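Local coordinates for 4-aminobutyrate transaminase (PDB 6WOP), which probably catalyses pyridoxal-phosphate-dependent transfer of the amino group of 4-aminobutyrate to 2-oxoglutarate, at residues Lys62-Ala65 against Ala66-Gln70; Thr77-Val81 against Thr82-Ser86; Arg225-Ala228 against Ile229-His233. All blocks are in the same frame, centred on the assembly; numbering follows the deposited sequence.

Interaction 1 of 3, residues Lys62-Ala65 against Ala66-Gln70; sequences KVIA and AVTEQ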
loop_
_atom_site.group_PDB
_atom_site.type_symbol
_atom_site.label_atom_id
_atom_site.label_comp_id
_atom_site.label_asym_id
_atom_site.label_seq_id
_atom_site.Cartn_x
_atom_site.Cartn_y
_atom_site.Cartn_z
ATOM N N LYS A 62 -3.421 11.641 -45.829
ATOM C CA LYS A 62 -2.159 10.927 -45.758
ATOM C C LYS A 62 -2.216 9.781 -44.747
ATOM O O LYS A 62 -1.583 8.740 -44.950
ATOM C CB LYS A 62 -1.019 11.889 -45.407
ATOM C CG LYS A 62 -0.806 12.892 -46.531
ATOM C CD LYS A 62 0.309 12.500 -47.453
ATOM C CE LYS A 62 0.692 13.607 -48.394
ATOM N NZ LYS A 62 0.908 13.086 -49.769
ATOM N N VAL A 63 -2.741 10.095 -43.571
ATOM C CA VAL A 63 -2.908 9.087 -42.538
ATOM C C VAL A 63 -3.730 7.905 -43.061
ATOM O O VAL A 63 -3.353 6.722 -42.902
ATOM C CB VAL A 63 -3.544 9.721 -41.291
ATOM C CG1 VAL A 63 -3.740 8.623 -40.239
ATOM C CG2 VAL A 63 -2.648 10.860 -40.729
ATOM N N ILE A 64 -4.896 8.201 -43.659
ATOM C CA ILE A 64 -5.763 7.136 -44.114
ATOM C C ILE A 64 -5.071 6.339 -45.217
ATOM O O ILE A 64 -5.160 5.096 -45.247
ATOM C CB ILE A 64 -7.128 7.709 -44.580
ATOM C CG1 ILE A 64 -7.909 8.271 -43.370
ATOM C CG2 ILE A 64 -7.959 6.621 -45.275
ATOM C CD1 ILE A 64 -7.967 7.217 -42.172
ATOM N N ALA A 65 -4.362 7.036 -46.134
ATOM C CA ALA A 65 -3.612 6.310 -47.165
ATOM C C ALA A 65 -2.589 5.361 -46.529
ATOM O O ALA A 65 -2.442 4.210 -46.952
ATOM C CB ALA A 65 -2.897 7.270 -48.118
ATOM N N ALA A 66 -1.900 5.814 -45.492
ATOM C CA ALA A 66 -0.880 4.945 -44.883
ATOM C C ALA A 66 -1.514 3.738 -44.238
ATOM O O ALA A 66 -0.938 2.636 -44.279
ATOM C CB ALA A 66 -0.055 5.716 -43.839
ATOM N N VAL A 67 -2.672 3.935 -43.577
ATOM C CA VAL A 67 -3.391 2.832 -42.929
ATOM C C VAL A 67 -3.976 1.904 -43.980
ATOM O O VAL A 67 -3.955 0.679 -43.825
ATOM C CB VAL A 67 -4.509 3.368 -42.006
ATOM C CG1 VAL A 67 -5.466 2.204 -41.543
ATOM C CG2 VAL A 67 -3.823 4.029 -40.766
ATOM N N THR A 68 -4.503 2.471 -45.066
ATOM C CA THR A 68 -5.034 1.639 -46.144
ATOM C C THR A 68 -3.939 0.741 -46.675
ATOM O O THR A 68 -4.174 -0.447 -46.946
ATOM C CB THR A 68 -5.604 2.543 -47.251
ATOM O OG1 THR A 68 -6.783 3.186 -46.739
ATOM C CG2 THR A 68 -5.946 1.770 -48.547
ATOM N N GLU A 69 -2.709 1.286 -46.813
ATOM C CA GLU A 69 -1.630 0.446 -47.333
ATOM C C GLU A 69 -1.246 -0.626 -46.315
ATOM O O GLU A 69 -1.030 -1.781 -46.673
ATOM C CB GLU A 69 -0.420 1.299 -47.684
ATOM C CG GLU A 69 0.860 0.551 -47.990
ATOM C CD GLU A 69 0.849 -0.180 -49.334
ATOM O OE1 GLU A 69 -0.141 -0.089 -50.117
ATOM O OE2 GLU A 69 1.867 -0.860 -49.600
ATOM N N GLN A 70 -1.144 -0.261 -45.047
ATOM C CA GLN A 70 -0.819 -1.289 -44.045
ATOM C C GLN A 70 -1.900 -2.376 -43.964
ATOM O O GLN A 70 -1.585 -3.535 -43.641
ATOM C CB GLN A 70 -0.621 -0.648 -42.661
ATOM C CG GLN A 70 -0.192 -1.721 -41.623
ATOM C CD GLN A 70 1.245 -2.228 -41.876
ATOM O OE1 GLN A 70 2.092 -1.457 -42.322
ATOM N NE2 GLN A 70 1.509 -3.493 -41.601
#
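T68 and I64 meet one turn apart on the alpha-helix 61-71, and the oxygen they share sets this contact apart from a plain run of helical bonds. The backbone evidence for the helix is regular. Four amides reach back four residues: A66 to K62, V67 to V63, T68 to I64 and E69 to A65. The shortest of the four joins T68 N to I64 O at 2.7 Å, while V67 N lies 2.9 Å from V63 O and A66 N 3.0 Å from K62 O. The N-H...O angles, between 151° and 161°, are those of a well-formed helix.

Side-chain packing between the segments is light. The CG2 branch of I64 passes the T68 hydroxyl at an angle, with CG2 3.9 Å from OG1. V67 lays its CG2 methyl 3.5 Å from V63 O, and A66 CB sits 3.6 Å from K62 O, so small aliphatic groups line the carbonyls of the preceding turn. V63 and V67 form the buried stripe of the helix, facing F275 and A308, the latter on helix 303-318. I64 also packs on T75 of the second subunit, and V67 on L71 of that subunit, which places this helix at a subunit interface.

The remaining polar contact is the one made by the threonine side chain. With OG1 turned beside its own backbone N (chi1 -69°), the hydroxyl folds back over the helix and donates to a carbonyl already engaged by the T68 amide. The two donors come from different directions: the amide almost end-on to the C=O bond, the hydroxyl from above the carbonyl plane. I64 O is thus gripped twice, with T68 OG1 2.9 Å away.

Interaction 2 of 3, residues Thr77-Val81 against Thr82-Ser86; sequences TAYQV and TPYES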
loop_
_atom_site.group_PDB
_atom_site.type_symbol
_atom_site.label_atom_id
_atom_site.label_comp_id
_atom_site.label_asym_id
_atom_site.label_seq_id
_atom_site.Cartn_x
_atom_site.Cartn_y
_atom_site.Cartn_z
ATOM N N THR A 77 0.899 -8.575 -35.361
ATOM C CA THR A 77 1.717 -9.766 -35.135
ATOM C C THR A 77 2.036 -10.032 -33.675
ATOM O O THR A 77 2.474 -11.152 -33.366
ATOM C CB THR A 77 3.064 -9.647 -35.878
ATOM O OG1 THR A 77 3.824 -8.545 -35.351
ATOM C CG2 THR A 77 2.863 -9.456 -37.396
ATOM N N ALA A 78 1.829 -9.041 -32.782
ATOM C CA ALA A 78 2.429 -8.927 -31.455
ATOM C C ALA A 78 3.907 -8.670 -31.636
ATOM O O ALA A 78 4.663 -9.586 -31.980
ATOM C CB ALA A 78 2.192 -10.171 -30.582
ATOM N N TYR A 79 4.307 -7.397 -31.513
ATOM C CA TYR A 79 5.693 -7.039 -31.798
ATOM C C TYR A 79 6.681 -7.912 -31.010
ATOM O O TYR A 79 7.749 -8.260 -31.516
ATOM C CB TYR A 79 5.890 -5.574 -31.473
ATOM C CG TYR A 79 7.335 -5.074 -31.621
ATOM C CD1 TYR A 79 7.834 -4.669 -32.859
ATOM C CD2 TYR A 79 8.153 -4.974 -30.510
ATOM C CE1 TYR A 79 9.144 -4.202 -32.994
ATOM C CE2 TYR A 79 9.498 -4.496 -30.611
ATOM C CZ TYR A 79 9.959 -4.127 -31.874
ATOM O OH TYR A 79 11.250 -3.678 -32.009
ATOM N N GLN A 80 6.338 -8.292 -29.771
ATOM C CA GLN A 80 7.294 -9.088 -29.016
ATOM C C GLN A 80 7.400 -10.507 -29.553
ATOM O O GLN A 80 8.371 -11.200 -29.201
ATOM C CB GLN A 80 6.928 -9.071 -27.510
ATOM C CG GLN A 80 5.675 -9.782 -27.222
ATOM C CD GLN A 80 5.183 -9.509 -25.806
ATOM O OE1 GLN A 80 5.034 -8.337 -25.385
ATOM N NE2 GLN A 80 4.937 -10.597 -25.055
ATOM N N VAL A 81 6.456 -10.935 -30.416
ATOM C CA VAL A 81 6.570 -12.247 -31.064
ATOM C C VAL A 81 7.329 -12.047 -32.376
ATOM O O VAL A 81 8.396 -12.633 -32.588
ATOM C CB VAL A 81 5.203 -12.933 -31.330
ATOM C CG1 VAL A 81 5.369 -14.157 -32.233
ATOM C CG2 VAL A 81 4.513 -13.378 -29.995
ATOM N N THR A 82 6.772 -11.248 -33.277
ATOM C CA THR A 82 7.401 -10.971 -34.571
ATOM C C THR A 82 7.478 -9.462 -34.756
ATOM O O THR A 82 6.421 -8.790 -34.880
ATOM C CB THR A 82 6.582 -11.601 -35.730
ATOM O OG1 THR A 82 6.376 -12.992 -35.453
ATOM C CG2 THR A 82 7.361 -11.438 -37.052
ATOM N N PRO A 83 8.660 -8.886 -34.817
ATOM C CA PRO A 83 8.778 -7.438 -34.948
ATOM C C PRO A 83 8.537 -7.014 -36.391
ATOM O O PRO A 83 8.425 -7.846 -37.315
ATOM C CB PRO A 83 10.241 -7.189 -34.489
ATOM C CG PRO A 83 10.993 -8.443 -35.063
ATOM C CD PRO A 83 9.963 -9.589 -34.890
ATOM N N TYR A 84 8.423 -5.702 -36.568
ATOM C CA TYR A 84 8.211 -5.085 -37.868
ATOM C C TYR A 84 9.160 -3.899 -37.962
ATOM O O TYR A 84 9.512 -3.304 -36.943
ATOM C CB TYR A 84 6.762 -4.621 -38.017
ATOM C CG TYR A 84 6.020 -4.499 -36.705
ATOM C CD1 TYR A 84 5.664 -5.629 -35.980
ATOM C CD2 TYR A 84 5.678 -3.255 -36.191
ATOM C CE1 TYR A 84 4.986 -5.522 -34.780
ATOM C CE2 TYR A 84 5.000 -3.139 -34.993
ATOM C CZ TYR A 84 4.657 -4.276 -34.291
ATOM O OH TYR A 84 3.983 -4.165 -33.098
ATOM N N GLU A 85 9.577 -3.551 -39.173
ATOM C CA GLU A 85 10.507 -2.438 -39.341
ATOM C C GLU A 85 9.836 -1.099 -39.053
ATOM O O GLU A 85 10.507 -0.165 -38.603
ATOM C CB GLU A 85 11.055 -2.483 -40.793
ATOM C CG GLU A 85 11.955 -1.303 -41.160
ATOM C CD GLU A 85 12.608 -1.447 -42.542
ATOM O OE1 GLU A 85 12.227 -2.352 -43.302
ATOM O OE2 GLU A 85 13.516 -0.651 -42.844
ATOM N N SER A 86 8.511 -0.959 -39.321
ATOM C CA SER A 86 7.941 0.385 -39.170
ATOM C C SER A 86 8.011 0.873 -37.714
ATOM O O SER A 86 8.044 2.087 -37.453
ATOM C CB SER A 86 6.484 0.393 -39.612
ATOM O OG SER A 86 5.793 -0.676 -38.916
HETATM O O HOH W 1 3.472 -13.176 -35.068
HETATM O O HOH W 2 1.446 -6.238 -33.491
#
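Y79 and Y84 form a T-shaped pair in the turn that leads into helix 85-97. The ring centroids are 5.0 Å apart and the planes stand at 81°, with the edge of Y79 directed at one face of Y84; Y79 CD1 lies over the rim of that face, 3.5 Å from Y84 CZ. P83 adds apolar packing, its CB 3.5 Å from Y79 CE1.

Hydrogen bonds close the turn. T82 N donates to A78 O at 3.0 Å, and V81 N shares the same acceptor, so one carbonyl gathers two amides. T77 OG1, held between its backbone N and carbonyl carbon (chi1 64°), donates in the carbonyl plane to T82 O at 2.7 Å. A water joins T77 O to T82 OG1, and another accepts from A78 N while making a weak bond to Y84 OH, whose stronger partner is G301 O.

The turn borders the second subunit: T82 and P83 pack on W26 of that subunit, and E85 forms salt bridges with its R11 and K39. Within its own chain it lies between helices 61-71 and 85-97, with Y84 as the N-cap residue of the latter and the ring of Y79 stacked on Y87 of that same helix.

Interaction 3 of 3, residues Arg225-Ala228 against Ile229-His233; sequences RLRA and ICDKH. With TAR (D(-)-tartaric acid), chain C.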
loop_
_atom_site.group_PDB
_atom_site.type_symbol
_atom_site.label_atom_id
_atom_site.label_comp_id
_atom_site.label_asym_id
_atom_site.label_seq_id
_atom_site.Cartn_x
_atom_site.Cartn_y
_atom_site.Cartn_z
ATOM N N ARG A 225 14.012 25.093 -11.706
ATOM C CA ARG A 225 14.172 24.766 -10.297
ATOM C C ARG A 225 13.851 23.297 -9.997
ATOM O O ARG A 225 14.538 22.648 -9.278
ATOM C CB ARG A 225 13.420 25.729 -9.437
ATOM C CG ARG A 225 14.101 27.076 -9.437
ATOM C CD ARG A 225 13.290 28.139 -8.788
ATOM N NE ARG A 225 13.141 27.938 -7.378
ATOM C CZ ARG A 225 12.338 28.650 -6.624
ATOM N NH1 ARG A 225 11.644 29.619 -7.139
ATOM N NH2 ARG A 225 12.242 28.401 -5.359
ATOM N N LEU A 226 12.790 22.811 -10.599
ATOM C CA LEU A 226 12.483 21.387 -10.444
ATOM C C LEU A 226 13.613 20.512 -10.968
ATOM O O LEU A 226 13.943 19.490 -10.368
ATOM C CB LEU A 226 11.168 21.055 -11.168
ATOM C CG LEU A 226 10.420 19.810 -10.709
ATOM C CD1 LEU A 226 10.105 19.911 -9.211
ATOM C CD2 LEU A 226 9.139 19.733 -11.518
ATOM N N ARG A 227 14.160 20.848 -12.132
ATOM C CA ARG A 227 15.286 20.097 -12.675
ATOM C C ARG A 227 16.463 20.074 -11.691
ATOM O O ARG A 227 17.082 19.023 -11.453
ATOM C CB ARG A 227 15.700 20.745 -14.020
ATOM C CG ARG A 227 16.925 20.117 -14.754
ATOM C CD ARG A 227 16.528 18.778 -15.409
ATOM N NE ARG A 227 16.807 17.638 -14.523
ATOM C CZ ARG A 227 16.497 16.378 -14.841
ATOM N NH1 ARG A 227 15.882 16.080 -16.016
ATOM N NH2 ARG A 227 16.803 15.406 -14.006
ATOM N N ALA A 228 16.780 21.216 -11.098
ATOM C CA ALA A 228 17.902 21.249 -10.158
ATOM C C ALA A 228 17.619 20.371 -8.926
ATOM O O ALA A 228 18.524 19.694 -8.411
ATOM C CB ALA A 228 18.213 22.690 -9.748
ATOM N N ILE A 229 16.370 20.341 -8.451
ATOM C CA ILE A 229 16.030 19.470 -7.306
ATOM C C ILE A 229 16.167 18.005 -7.690
ATOM O O ILE A 229 16.759 17.208 -6.938
ATOM C CB ILE A 229 14.612 19.782 -6.802
ATOM C CG1 ILE A 229 14.585 21.117 -6.055
ATOM C CG2 ILE A 229 14.018 18.608 -5.967
ATOM C CD1 ILE A 229 13.176 21.680 -5.880
ATOM N N CYS A 230 15.611 17.622 -8.855
ATOM C CA CYS A 230 15.810 16.241 -9.307
ATOM C C CYS A 230 17.290 15.884 -9.451
ATOM O O CYS A 230 17.728 14.816 -9.001
ATOM C CB CYS A 230 15.096 16.003 -10.634
ATOM S SG CYS A 230 13.289 15.904 -10.391
ATOM N N ASP A 231 18.128 16.759 -10.029
ATOM C CA ASP A 231 19.533 16.411 -10.225
ATOM C C ASP A 231 20.230 16.237 -8.887
ATOM O O ASP A 231 21.049 15.322 -8.711
ATOM C CB ASP A 231 20.280 17.493 -11.009
ATOM C CG ASP A 231 19.774 17.656 -12.455
ATOM O OD1 ASP A 231 19.028 16.801 -12.986
ATOM O OD2 ASP A 231 20.113 18.695 -13.043
ATOM N N LYS A 232 19.893 17.075 -7.970
ATOM C CA LYS A 232 20.469 17.046 -6.656
ATOM C C LYS A 232 20.162 15.756 -5.914
ATOM O O LYS A 232 20.962 15.266 -5.181
ATOM C CB LYS A 232 19.922 18.228 -5.910
ATOM C CG LYS A 232 20.352 18.404 -4.513
ATOM C CD LYS A 232 19.506 19.495 -3.907
ATOM C CE LYS A 232 19.951 19.803 -2.500
ATOM N NZ LYS A 232 19.382 21.085 -2.021
ATOM N N HIS A 233 18.972 15.232 -6.118
ATOM C CA HIS A 233 18.527 14.031 -5.400
ATOM C C HIS A 233 18.516 12.749 -6.232
ATOM O O HIS A 233 18.063 11.714 -5.724
ATOM C CB HIS A 233 17.124 14.278 -4.830
ATOM C CG HIS A 233 17.105 15.362 -3.795
ATOM N ND1 HIS A 233 17.926 15.350 -2.685
ATOM C CD2 HIS A 233 16.340 16.476 -3.685
ATOM C CE1 HIS A 233 17.686 16.425 -1.944
ATOM N NE2 HIS A 233 16.725 17.123 -2.527
HETATM O O1 TAR C . 14.675 26.006 -5.794
HETATM O O11 TAR C . 13.864 26.996 -4.075
HETATM C C1 TAR C . 14.561 26.131 -4.570
HETATM C C2 TAR C . 15.285 25.191 -3.643
HETATM O O2 TAR C . 15.192 23.935 -4.265
HETATM C C3 TAR C . 16.768 25.536 -3.384
HETATM O O3 TAR C . 17.338 26.514 -4.235
HETATM C C4 TAR C . 17.737 24.413 -3.193
HETATM O O4 TAR C . 18.685 24.781 -2.524
HETATM O O41 TAR C . 17.618 23.238 -3.562
#
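R227 and D231 are joined by a salt bridge in which a single carboxylate oxygen faces two guanidinium nitrogens. D231 OD1 lies 2.8 Å from R227 NE and 2.8 Å from R227 NH2, at the edge of the guanidinium and near its plane. Both N-H...O angles, 123° and 124°, are strongly bent and both bonds are weak: the oxygen sits between the two N-H directions. The arginine gets there by bending at chi2 and chi3, which brings its end back toward the next turn. Its NH1 has further partners in D263 and the carbonyl of K261, so the guanidinium links D231, one turn along, to a loop beyond the helix.

R225 and K232 hold a tartrate, probably from the crystallisation liquor. The guanidinium of R225 takes one carboxylate through paired bonds: NE to tartrate O1 at 2.9 Å, nearly straight at 169°, and NH2 to tartrate O11 at 2.5 Å, a length short enough to be doubtful. R225 NH1 forms salt bridges with D182 and E221, so the group has protein partners too. From the other end, the extended K232 chain brings NZ to 3.2 Å from tartrate O41. Between them I229 CG1 rests 3.4 Å from tartrate O2, and E189 also binds the ligand.

Regular helical bonds run beneath these side chains, such as C230 N to L226 O at 2.9 Å. Helix 220-233 lies with L226 against L237 of strand 236-240 and, together with C230, against I204 of strand 201-206. R225 and I229 turn to helix 181-194, where both touch I185.

The three contacts follow one another along the chain without overlap. Interactions 1 and 2 are neighbours: their centres lie 19 Å apart and their nearest atoms about 5 Å, without touching. Interaction 1 lies on helix 61-71, interaction 2 in the turn that follows it and enters helix 85-97; both meet the second subunit, so this part of the chain contributes to the subunit interface. Interaction 3 stands apart, its centre 43 Å from that of interaction 1 and 38 Å from that of interaction 2. It lies across the chain's centre from interaction 1, on helix 220-233 packed against the seven-stranded mixed sheet that includes strands 201-206 and 236-240, and no other protein chain touches it.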